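Local coordinates for fructooligosaccharide ABC transporter substrate-binding protein FusA (Streptococcus pneumoniae, PDB 5G5Z) that binds kestose, nystose and longer fructooligosaccharides and delivers them to the FusBC-MsmK importer for uptake into the cell, at residues A10-S15 / L374-E379. Numbering follows the deposited sequence.
Sequences ASSPLS and LRQKTE. With GLC (alpha-D-glucopyranose), chain F; FRU (beta-D-fructofuranose), chain C; FRU (beta-D-fructofuranose), chain D.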
ATOM      1  N   ALA B  10      -1.438 -19.701  -5.122  1.00 28.91           N
ATOM      2  CA  ALA B  10      -0.449 -18.975  -4.341  1.00 28.68           C
ATOM      3  C   ALA B  10       0.333 -19.985  -3.525  1.00 30.55           C
ATOM      4  O   ALA B  10      -0.240 -20.967  -3.037  1.00 30.76           O
ATOM      5  CB  ALA B  10      -1.103 -17.954  -3.402  1.00 28.31           C
ATOM      6  N   SER B  11       1.636 -19.740  -3.373  1.00 30.57           N
ATOM      7  CA  SER B  11       2.489 -20.633  -2.604  1.00 31.56           C
ATOM      8  C   SER B  11       3.630 -19.835  -1.979  1.00 29.44           C
ATOM      9  O   SER B  11       3.902 -18.689  -2.362  1.00 29.22           O
ATOM     10  CB  SER B  11       3.039 -21.772  -3.482  1.00 37.15           C
ATOM     11  OG  SER B  11       4.066 -21.311  -4.360  1.00 34.72           O
ATOM     12  N   SER B  12       4.299 -20.456  -1.010  1.00 27.22           N
ATOM     13  CA  SER B  12       5.480 -19.841  -0.418  1.00 27.81           C
ATOM     14  C   SER B  12       6.616 -19.729  -1.438  1.00 33.06           C
ATOM     15  O   SER B  12       6.821 -20.636  -2.255  1.00 41.62           O
ATOM     16  CB  SER B  12       5.967 -20.640   0.783  1.00 31.70           C
ATOM     17  OG  SER B  12       7.289 -20.248   1.120  1.00 32.98           O
ATOM     18  N   PRO B  13       7.397 -18.645  -1.398  1.00 33.13           N
ATOM     19  CA  PRO B  13       8.600 -18.583  -2.242  1.00 33.76           C
ATOM     20  C   PRO B  13       9.640 -19.635  -1.878  1.00 37.26           C
ATOM     21  O   PRO B  13      10.610 -19.796  -2.625  1.00 37.16           O
ATOM     22  CB  PRO B  13       9.125 -17.156  -2.020  1.00 37.80           C
ATOM     23  CG  PRO B  13       8.518 -16.695  -0.775  1.00 33.34           C
ATOM     24  CD  PRO B  13       7.216 -17.426  -0.589  1.00 30.29           C
ATOM     25  N   LEU B  14       9.456 -20.365  -0.776  1.00 34.53           N
ATOM     26  CA  LEU B  14      10.325 -21.484  -0.428  1.00 42.07           C
ATOM     27  C   LEU B  14       9.966 -22.756  -1.178  1.00 37.20           C
ATOM     28  O   LEU B  14      10.758 -23.705  -1.179  1.00 31.44           O
ATOM     29  CB  LEU B  14      10.266 -21.771   1.082  1.00 43.79           C
ATOM     30  CG  LEU B  14      10.921 -20.874   2.132  1.00 44.97           C
ATOM     31  CD1 LEU B  14      10.363 -19.473   2.097  1.00 50.11           C
ATOM     32  CD2 LEU B  14      10.714 -21.470   3.530  1.00 38.29           C
ATOM     33  N   SER B  15       8.817 -22.794  -1.803  1.00 32.15           N
ATOM     34  CA  SER B  15       8.316 -23.989  -2.458  1.00 25.93           C
ATOM     35  C   SER B  15       8.688 -23.973  -3.933  1.00 29.14           C
ATOM     36  O   SER B  15       8.980 -22.916  -4.492  1.00 32.65           O
ATOM     37  CB  SER B  15       6.794 -24.066  -2.287  1.00 32.95           C
ATOM     38  OG  SER B  15       6.149 -23.098  -3.097  1.00 36.28           O
ATOM     39  N   LEU B 374       9.568 -26.412   6.816  1.00 27.28           N
ATOM     40  CA  LEU B 374       9.225 -27.623   6.079  1.00 29.12           C
ATOM     41  C   LEU B 374       7.774 -27.587   5.608  1.00 34.02           C
ATOM     42  O   LEU B 374       7.444 -28.109   4.534  1.00 29.32           O
ATOM     43  CB  LEU B 374       9.459 -28.842   6.964  1.00 35.03           C
ATOM     44  CG  LEU B 374       9.308 -30.191   6.261  1.00 38.46           C
ATOM     45  CD1 LEU B 374      10.192 -30.229   5.040  1.00 36.16           C
ATOM     46  CD2 LEU B 374       9.671 -31.306   7.218  1.00 41.38           C
ATOM     47  N   ARG B 375       6.888 -26.987   6.397  1.00 30.59           N
ATOM     48  CA  ARG B 375       5.493 -26.956   5.986  1.00 29.76           C
ATOM     49  C   ARG B 375       5.337 -26.201   4.674  1.00 27.23           C
ATOM     50  O   ARG B 375       4.733 -26.701   3.722  1.00 28.49           O
ATOM     51  CB  ARG B 375       4.632 -26.334   7.078  1.00 29.01           C
ATOM     52  CG  ARG B 375       3.187 -26.180   6.656  1.00 28.60           C
ATOM     53  CD  ARG B 375       2.370 -25.520   7.753  1.00 27.61           C
ATOM     54  NE  ARG B 375       0.959 -25.526   7.404  1.00 31.14           N
ATOM     55  CZ  ARG B 375      -0.006 -25.039   8.171  1.00 31.03           C
ATOM     56  NH1 ARG B 375       0.285 -24.492   9.347  1.00 28.33           N
ATOM     57  NH2 ARG B 375      -1.260 -25.100   7.751  1.00 27.21           N
ATOM     58  N   GLN B 376       5.899 -24.997   4.594  1.00 29.16           N
ATOM     59  CA  GLN B 376       5.605 -24.195   3.426  1.00 31.15           C
ATOM     60  C   GLN B 376       6.332 -24.700   2.192  1.00 32.01           C
ATOM     61  O   GLN B 376       5.941 -24.355   1.074  1.00 30.59           O
ATOM     62  CB  GLN B 376       5.900 -22.717   3.728  1.00 33.56           C
ATOM     63  CG  GLN B 376       7.322 -22.365   4.046  1.00 48.91           C
ATOM     64  CD  GLN B 376       7.438 -20.946   4.598  1.00 50.84           C
ATOM     65  OE1 GLN B 376       7.416 -19.966   3.848  1.00 42.62           O
ATOM     66  NE2 GLN B 376       7.555 -20.834   5.917  1.00 49.21           N
ATOM     67  N   LYS B 377       7.322 -25.568   2.369  1.00 27.94           N
ATOM     68  CA  LYS B 377       7.958 -26.241   1.248  1.00 33.45           C
ATOM     69  C   LYS B 377       7.116 -27.397   0.707  1.00 36.14           C
ATOM     70  O   LYS B 377       7.196 -27.707  -0.494  1.00 36.77           O
ATOM     71  CB  LYS B 377       9.334 -26.766   1.670  1.00 37.68           C
ATOM     72  CG  LYS B 377      10.393 -25.707   1.879  1.00 42.23           C
ATOM     73  CD  LYS B 377      11.663 -26.350   2.415  1.00 48.44           C
ATOM     74  CE  LYS B 377      12.844 -25.388   2.378  1.00 53.20           C
ATOM     75  NZ  LYS B 377      14.025 -25.875   3.154  1.00 60.07           N
ATOM     76  N   THR B 378       6.320 -28.057   1.564  1.00 27.61           N
ATOM     77  CA  THR B 378       5.696 -29.318   1.186  1.00 26.20           C
ATOM     78  C   THR B 378       4.166 -29.323   1.271  1.00 34.98           C
ATOM     79  O   THR B 378       3.545 -30.225   0.702  1.00 34.46           O
ATOM     80  CB  THR B 378       6.263 -30.479   2.034  1.00 36.36           C
ATOM     81  OG1 THR B 378       6.026 -30.246   3.430  1.00 33.08           O
ATOM     82  CG2 THR B 378       7.781 -30.636   1.815  1.00 37.87           C
ATOM     83  N   GLU B 379       3.546 -28.346   1.939  1.00 33.57           N
ATOM     84  CA  GLU B 379       2.090 -28.230   1.913  1.00 36.57           C
ATOM     85  C   GLU B 379       1.625 -27.790   0.525  1.00 27.85           C
ATOM     86  O   GLU B 379       2.420 -27.388  -0.338  1.00 31.02           O
ATOM     87  CB  GLU B 379       1.595 -27.211   2.946  1.00 32.36           C
ATOM     88  CG  GLU B 379       1.768 -25.770   2.412  1.00 33.75           C
ATOM     89  CD  GLU B 379       1.689 -24.685   3.479  1.00 39.17           C
ATOM     90  OE1 GLU B 379       0.859 -24.807   4.404  1.00 33.73           O
ATOM     91  OE2 GLU B 379       2.464 -23.703   3.390  1.00 41.53           O
TER
HETATM   92  C1  GLC F   1       0.870 -20.522   8.766  1.00 25.78           C
HETATM   93  C2  GLC F   1       0.131 -20.966   7.515  1.00 29.67           C
HETATM   94  C3  GLC F   1       0.890 -22.017   6.780  1.00 35.29           C
HETATM   95  C4  GLC F   1       2.215 -21.513   6.383  1.00 36.94           C
HETATM   96  C5  GLC F   1       2.968 -21.071   7.613  1.00 32.72           C
HETATM   97  C6  GLC F   1       4.310 -20.552   7.193  1.00 37.83           C
HETATM   98  O2  GLC F   1      -1.170 -21.469   7.894  1.00 32.98           O
HETATM   99  O3  GLC F   1       0.164 -22.508   5.603  1.00 33.96           O
HETATM  100  O4  GLC F   1       2.968 -22.599   5.786  1.00 39.91           O
HETATM  101  O5  GLC F   1       2.201 -20.031   8.308  1.00 26.07           O
HETATM  102  O6  GLC F   1       4.188 -19.274   6.660  1.00 41.64           O
HETATM  103  C1  FRU C   2      -0.489 -21.527  11.386  1.00 32.89           C
HETATM  104  C2  FRU C   2       1.018 -21.244  11.221  1.00 35.90           C
HETATM  105  C3  FRU C   2       2.145 -22.271  11.543  1.00 37.33           C
HETATM  106  C4  FRU C   2       3.373 -21.404  11.432  1.00 39.46           C
HETATM  107  C5  FRU C   2       2.934 -20.182  11.711  1.00 40.58           C
HETATM  108  C6  FRU C   2       3.861 -19.168  11.132  1.00 46.52           C
HETATM  109  O1  FRU C   2      -0.733 -22.926  11.436  1.00 27.33           O
HETATM  110  O2  FRU C   2       0.952 -21.586   9.737  1.00 21.83           O
HETATM  111  O3  FRU C   2       2.257 -23.339  10.710  1.00 38.10           O
HETATM  112  O4  FRU C   2       4.475 -21.773  12.383  1.00 38.76           O
HETATM  113  O5  FRU C   2       1.482 -20.082  11.040  1.00 35.15           O
HETATM  114  O6  FRU C   2       3.126 -17.993  10.821  1.00 49.56           O
HETATM  115  C1  FRU D   3      -2.857 -22.565  12.623  1.00 30.64           C
HETATM  116  C2  FRU D   3      -1.644 -23.422  12.503  1.00 30.45           C
HETATM  117  C3  FRU D   3      -1.875 -24.714  12.368  1.00 31.01           C
HETATM  118  C4  FRU D   3      -0.634 -25.399  13.048  1.00 30.31           C
HETATM  119  C5  FRU D   3      -0.514 -24.516  14.320  1.00 31.12           C
HETATM  120  C6  FRU D   3       0.898 -24.462  14.903  1.00 30.66           C
HETATM  121  O1  FRU D   3      -3.741 -22.722  11.516  1.00 29.43           O
HETATM  122  O3  FRU D   3      -1.988 -25.146  10.986  1.00 32.91           O
HETATM  123  O4  FRU D   3      -0.879 -26.662  13.443  1.00 37.86           O
HETATM  124  O5  FRU D   3      -0.878 -23.310  13.943  1.00 34.08           O
HETATM  125  O6  FRU D   3       0.866 -23.415  15.826  1.00 25.60           O
HETATM  126  O   HOH W   1       3.827 -23.651  -0.401  1.00 32.02           O
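Gln376, on the last turn of helix 371-378, meets Ser12 and Leu14 of the loop that follows strand 4-10, and its side chain links this loop to the sugar pocket. Its CB lies 3.6 Å from Ser12 CB and, equally, within van der Waals range of the glucose O4. With CG between the backbone N and the carbonyl carbon (chi1 63°) and the chain extended beyond it, the amide comes alongside Ser12, bringing OE1 level with OG. CG and then CD pack against Leu14 CD2, each at 3.5 Å. At the tip the two amide atoms part company: OE1 accepts from Ser12 OG at 2.7 Å, in the carbonyl plane and on a lone pair, while NE2 bonds to Ala372 O one turn back and also touches the glucose C6. With both ends held, the amide's rotation is fixed.

Ser12 OG does double duty, since it also accepts from Leu14 N at 163°, the ST turn that opens a type I turn from Ser12 to Ser15. A water bridges Ser12 N and Gln376 O, and Lys377 CG lies 3.7 Å from Leu14 O and meets Leu14 CB.

Arg375 and Glu379 turn to the ligand. Glucose C3 sits over the centre of one guanidinium face, 3.4 Å from CZ; NH1 donates to O1 and O3 of one fructose, and weakly to O3 of the next. Glu379 OE1 and OE2 accept from the glucose O3 and O4, respectively, and OE1 is also salt-bridged to Arg375 NE. Glu379 thus binds two glucose hydroxyls and Arg375 the glycosidic O1 and fructose O3 atoms, whereas the amide of Gln376, bonded within the protein, meets the glucose by van der Waals contact, consistent with a fixed surface beside the ring.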